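Local coordinates for protein dTDP-4-dehydrorhamnose 3,5-epimerase (Bacillus anthracis str. Ames, PDB 3RYK) that probably epimerises dTDP-4-dehydro-6-deoxyglucose at carbons 3 and 5 of its sugar ring, a step in the making of dTDP-L-rhamnose, at residues V170-K175 with I179-T184. Sequence-based numbering, arbitrary orientation.
Sequences VLWNDK and IPWPVT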
ATOM      1  N   VAL A 170      -6.826  13.513 -20.049  1.00 23.72           N
ATOM      2  CA  VAL A 170      -7.970  14.317 -20.468  1.00 23.14           C
ATOM      3  C   VAL A 170      -8.120  15.478 -19.470  1.00 22.70           C
ATOM      4  O   VAL A 170      -8.171  15.274 -18.253  1.00 22.63           O
ATOM      5  CB  VAL A 170      -9.266  13.489 -20.539  1.00 23.24           C
ATOM      6  CG1 VAL A 170     -10.431  14.377 -20.928  1.00 23.79           C
ATOM      7  CG2 VAL A 170      -9.112  12.330 -21.521  1.00 25.48           C
ATOM      8  N   LEU A 171      -8.187  16.700 -19.985  1.00 22.22           N
ATOM      9  CA  LEU A 171      -8.313  17.908 -19.146  1.00 21.58           C
ATOM     10  C   LEU A 171      -9.500  17.751 -18.199  1.00 21.11           C
ATOM     11  O   LEU A 171     -10.612  17.422 -18.634  1.00 20.01           O
ATOM     12  CB  LEU A 171      -8.452  19.174 -20.014  1.00 22.74           C
ATOM     13  CG  LEU A 171      -8.352  20.549 -19.339  1.00 23.56           C
ATOM     14  CD1 LEU A 171      -6.990  20.729 -18.649  1.00 24.36           C
ATOM     15  CD2 LEU A 171      -8.568  21.666 -20.372  1.00 27.15           C
ATOM     16  N   TRP A 172      -9.240  18.018 -16.921  1.00 20.61           N
ATOM     17  CA  TRP A 172     -10.243  17.877 -15.858  1.00 21.79           C
ATOM     18  C   TRP A 172     -11.608  18.499 -16.166  1.00 22.52           C
ATOM     19  O   TRP A 172     -12.636  17.871 -15.907  1.00 23.66           O
ATOM     20  CB  TRP A 172      -9.714  18.476 -14.539  1.00 22.11           C
ATOM     21  CG  TRP A 172      -9.636  19.963 -14.553  1.00 23.03           C
ATOM     22  CD1 TRP A 172      -8.702  20.743 -15.177  1.00 24.25           C
ATOM     23  CD2 TRP A 172     -10.528  20.859 -13.889  1.00 22.98           C
ATOM     24  NE1 TRP A 172      -8.978  22.074 -14.953  1.00 23.40           N
ATOM     25  CE2 TRP A 172     -10.100  22.168 -14.172  1.00 24.26           C
ATOM     26  CE3 TRP A 172     -11.665  20.679 -13.099  1.00 23.02           C
ATOM     27  CZ2 TRP A 172     -10.762  23.296 -13.672  1.00 22.49           C
ATOM     28  CZ3 TRP A 172     -12.328  21.797 -12.609  1.00 23.66           C
ATOM     29  CH2 TRP A 172     -11.872  23.094 -12.901  1.00 23.95           C
ATOM     30  N   ASN A 173     -11.635  19.715 -16.718  1.00 23.51           N
ATOM     31  CA  ASN A 173     -12.907  20.387 -16.990  1.00 25.27           C
ATOM     32  C   ASN A 173     -13.495  20.268 -18.413  1.00 25.69           C
ATOM     33  O   ASN A 173     -14.343  21.072 -18.806  1.00 26.59           O
ATOM     34  CB  ASN A 173     -12.819  21.851 -16.579  1.00 26.04           C
ATOM     35  CG  ASN A 173     -11.805  22.622 -17.397  1.00 27.72           C
ATOM     36  OD1 ASN A 173     -11.211  22.083 -18.331  1.00 30.97           O
ATOM     37  ND2 ASN A 173     -11.611  23.883 -17.059  1.00 30.44           N
ATOM     38  N   ASP A 174     -13.059  19.274 -19.174  1.00 26.20           N
ATOM     39  CA  ASP A 174     -13.586  19.070 -20.514  1.00 26.36           C
ATOM     40  C   ASP A 174     -15.109  19.254 -20.454  1.00 26.85           C
ATOM     41  O   ASP A 174     -15.791  18.593 -19.658  1.00 27.08           O
ATOM     42  CB  ASP A 174     -13.319  17.650 -20.969  1.00 26.70           C
ATOM     43  CG  ASP A 174     -13.839  17.394 -22.363  1.00 27.63           C
ATOM     44  OD1 ASP A 174     -13.171  17.776 -23.349  1.00 32.37           O
ATOM     45  OD2 ASP A 174     -14.884  16.749 -22.481  1.00 28.87           O
ATOM     46  N   LYS A 175     -15.657  20.158 -21.264  1.00 27.15           N
ATOM     47  CA  LYS A 175     -17.115  20.399 -21.259  1.00 27.67           C
ATOM     48  C   LYS A 175     -17.984  19.273 -21.803  1.00 27.34           C
ATOM     49  O   LYS A 175     -19.198  19.284 -21.579  1.00 28.38           O
ATOM     50  CB  LYS A 175     -17.478  21.676 -22.037  1.00 28.43           C
ATOM     51  CG  LYS A 175     -16.960  22.957 -21.449  1.00 29.59           C
ATOM     52  CD  LYS A 175     -17.443  24.185 -22.224  1.00 32.19           C
ATOM     53  CE  LYS A 175     -17.032  24.172 -23.694  1.00 34.19           C
ATOM     54  NZ  LYS A 175     -17.470  25.392 -24.408  1.00 34.18           N
ATOM     55  N   ILE A 179     -17.953  17.004 -15.742  1.00 18.99           N
ATOM     56  CA  ILE A 179     -17.841  16.365 -14.431  1.00 18.26           C
ATOM     57  C   ILE A 179     -18.071  17.403 -13.319  1.00 18.54           C
ATOM     58  O   ILE A 179     -17.496  18.503 -13.348  1.00 19.96           O
ATOM     59  CB  ILE A 179     -16.479  15.644 -14.262  1.00 17.76           C
ATOM     60  CG1 ILE A 179     -16.310  14.601 -15.370  1.00 18.10           C
ATOM     61  CG2 ILE A 179     -16.377  14.998 -12.865  1.00 18.88           C
ATOM     62  CD1 ILE A 179     -14.925  14.048 -15.529  1.00 21.05           C
ATOM     63  N   PRO A 180     -18.923  17.071 -12.327  1.00 19.67           N
ATOM     64  CA  PRO A 180     -19.255  17.947 -11.201  1.00 19.67           C
ATOM     65  C   PRO A 180     -18.189  17.949 -10.094  1.00 19.53           C
ATOM     66  O   PRO A 180     -18.465  17.580  -8.951  1.00 19.66           O
ATOM     67  CB  PRO A 180     -20.554  17.326 -10.681  1.00 20.60           C
ATOM     68  CG  PRO A 180     -20.345  15.896 -10.912  1.00 19.48           C
ATOM     69  CD  PRO A 180     -19.687  15.813 -12.247  1.00 20.45           C
ATOM     70  N   TRP A 181     -16.981  18.400 -10.405  1.00 19.17           N
ATOM     71  CA  TRP A 181     -15.929  18.419  -9.403  1.00 18.23           C
ATOM     72  C   TRP A 181     -16.336  19.245  -8.201  1.00 18.65           C
ATOM     73  O   TRP A 181     -16.954  20.303  -8.356  1.00 20.63           O
ATOM     74  CB  TRP A 181     -14.620  18.985  -9.966  1.00 18.82           C
ATOM     75  CG  TRP A 181     -14.062  18.219 -11.077  1.00 21.20           C
ATOM     76  CD1 TRP A 181     -14.113  18.538 -12.401  1.00 24.28           C
ATOM     77  CD2 TRP A 181     -13.394  16.964 -10.989  1.00 22.11           C
ATOM     78  NE1 TRP A 181     -13.484  17.575 -13.140  1.00 25.06           N
ATOM     79  CE2 TRP A 181     -13.037  16.590 -12.301  1.00 24.26           C
ATOM     80  CE3 TRP A 181     -13.043  16.122  -9.927  1.00 23.04           C
ATOM     81  CZ2 TRP A 181     -12.358  15.406 -12.583  1.00 25.41           C
ATOM     82  CZ3 TRP A 181     -12.367  14.939 -10.215  1.00 22.70           C
ATOM     83  CH2 TRP A 181     -12.035  14.594 -11.536  1.00 25.31           C
ATOM     84  N   PRO A 182     -15.983  18.780  -6.987  1.00 19.26           N
ATOM     85  CA  PRO A 182     -16.325  19.489  -5.750  1.00 19.15           C
ATOM     86  C   PRO A 182     -15.388  20.667  -5.441  1.00 19.09           C
ATOM     87  O   PRO A 182     -15.137  20.986  -4.274  1.00 19.95           O
ATOM     88  CB  PRO A 182     -16.165  18.394  -4.706  1.00 19.86           C
ATOM     89  CG  PRO A 182     -15.077  17.564  -5.241  1.00 19.36           C
ATOM     90  CD  PRO A 182     -15.343  17.484  -6.695  1.00 19.60           C
ATOM     91  N   VAL A 183     -14.888  21.332  -6.479  1.00 20.59           N
ATOM     92  CA  VAL A 183     -13.985  22.450  -6.302  1.00 20.52           C
ATOM     93  C   VAL A 183     -14.159  23.355  -7.509  1.00 19.90           C
ATOM     94  O   VAL A 183     -14.517  22.891  -8.583  1.00 19.57           O
ATOM     95  CB  VAL A 183     -12.508  21.965  -6.196  1.00 21.12           C
ATOM     96  CG1 VAL A 183     -12.123  21.148  -7.418  1.00 20.58           C
ATOM     97  CG2 VAL A 183     -11.555  23.130  -5.977  1.00 23.62           C
ATOM     98  N   THR A 184     -13.965  24.655  -7.294  1.00 20.85           N
ATOM     99  CA  THR A 184     -14.096  25.665  -8.345  1.00 21.39           C
ATOM    100  C   THR A 184     -12.762  26.019  -8.994  1.00 22.04           C
ATOM    101  O   THR A 184     -12.673  26.142 -10.229  1.00 22.11           O
ATOM    102  CB  THR A 184     -14.770  26.946  -7.774  1.00 21.58           C
ATOM    103  OG1 THR A 184     -16.142  26.658  -7.467  1.00 24.03           O
ATOM    104  CG2 THR A 184     -14.728  28.127  -8.758  1.00 21.78           C
TER
HETATM  105  O   HOH W   1     -15.200  17.843 -17.170  1.00 25.82           O
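Trp-172 and Trp-181 join two irregular pieces of one surface loop: residues 171-174 form a type I beta turn, closed by Asp-174 N bonding to Leu-171 O at 3.1 Å, while 179-184 runs past it with an inverse gamma turn centred on Pro-180. The indole NE1 of Trp-181 donates to the backbone O of Trp-172 over 2.9 Å in a nearly straight bond (162° at the hydrogen). This oxygen lies close to the plane of the donor indole, but the N-H reaches it from well above the carbonyl plane. Water 1 donates to the same oxygen and to Asp-174 O, and accepts from Ile-179 N at 3.2 Å, so it ties the turn to the start of 179-184. With CG of Trp-172 set between its backbone N and carbonyl carbon (chi1 71°), the benzo edge swings toward Trp-181, and its CE3 meets CD1 of Trp-181 at 3.3 Å. The two rings are tilted by 55°, neither stacked nor edge-to-face. Asn-173 CB covers one face of the Trp-172 indole, and Ile-179 CG2 rests on one face of Trp-181. The loop follows strand 167-169, which within this chain lies at the edge of one sheet of the jelly-roll-like fold, beside strand 82-88. Both indoles touch Ile-82 of that strand, Trp-181 also reaches Val-108 and Cys-146 on strands 104-111 and 141-147, and Trp-172 touches Pro-186 and Leu-188, just ahead of helix 190-193.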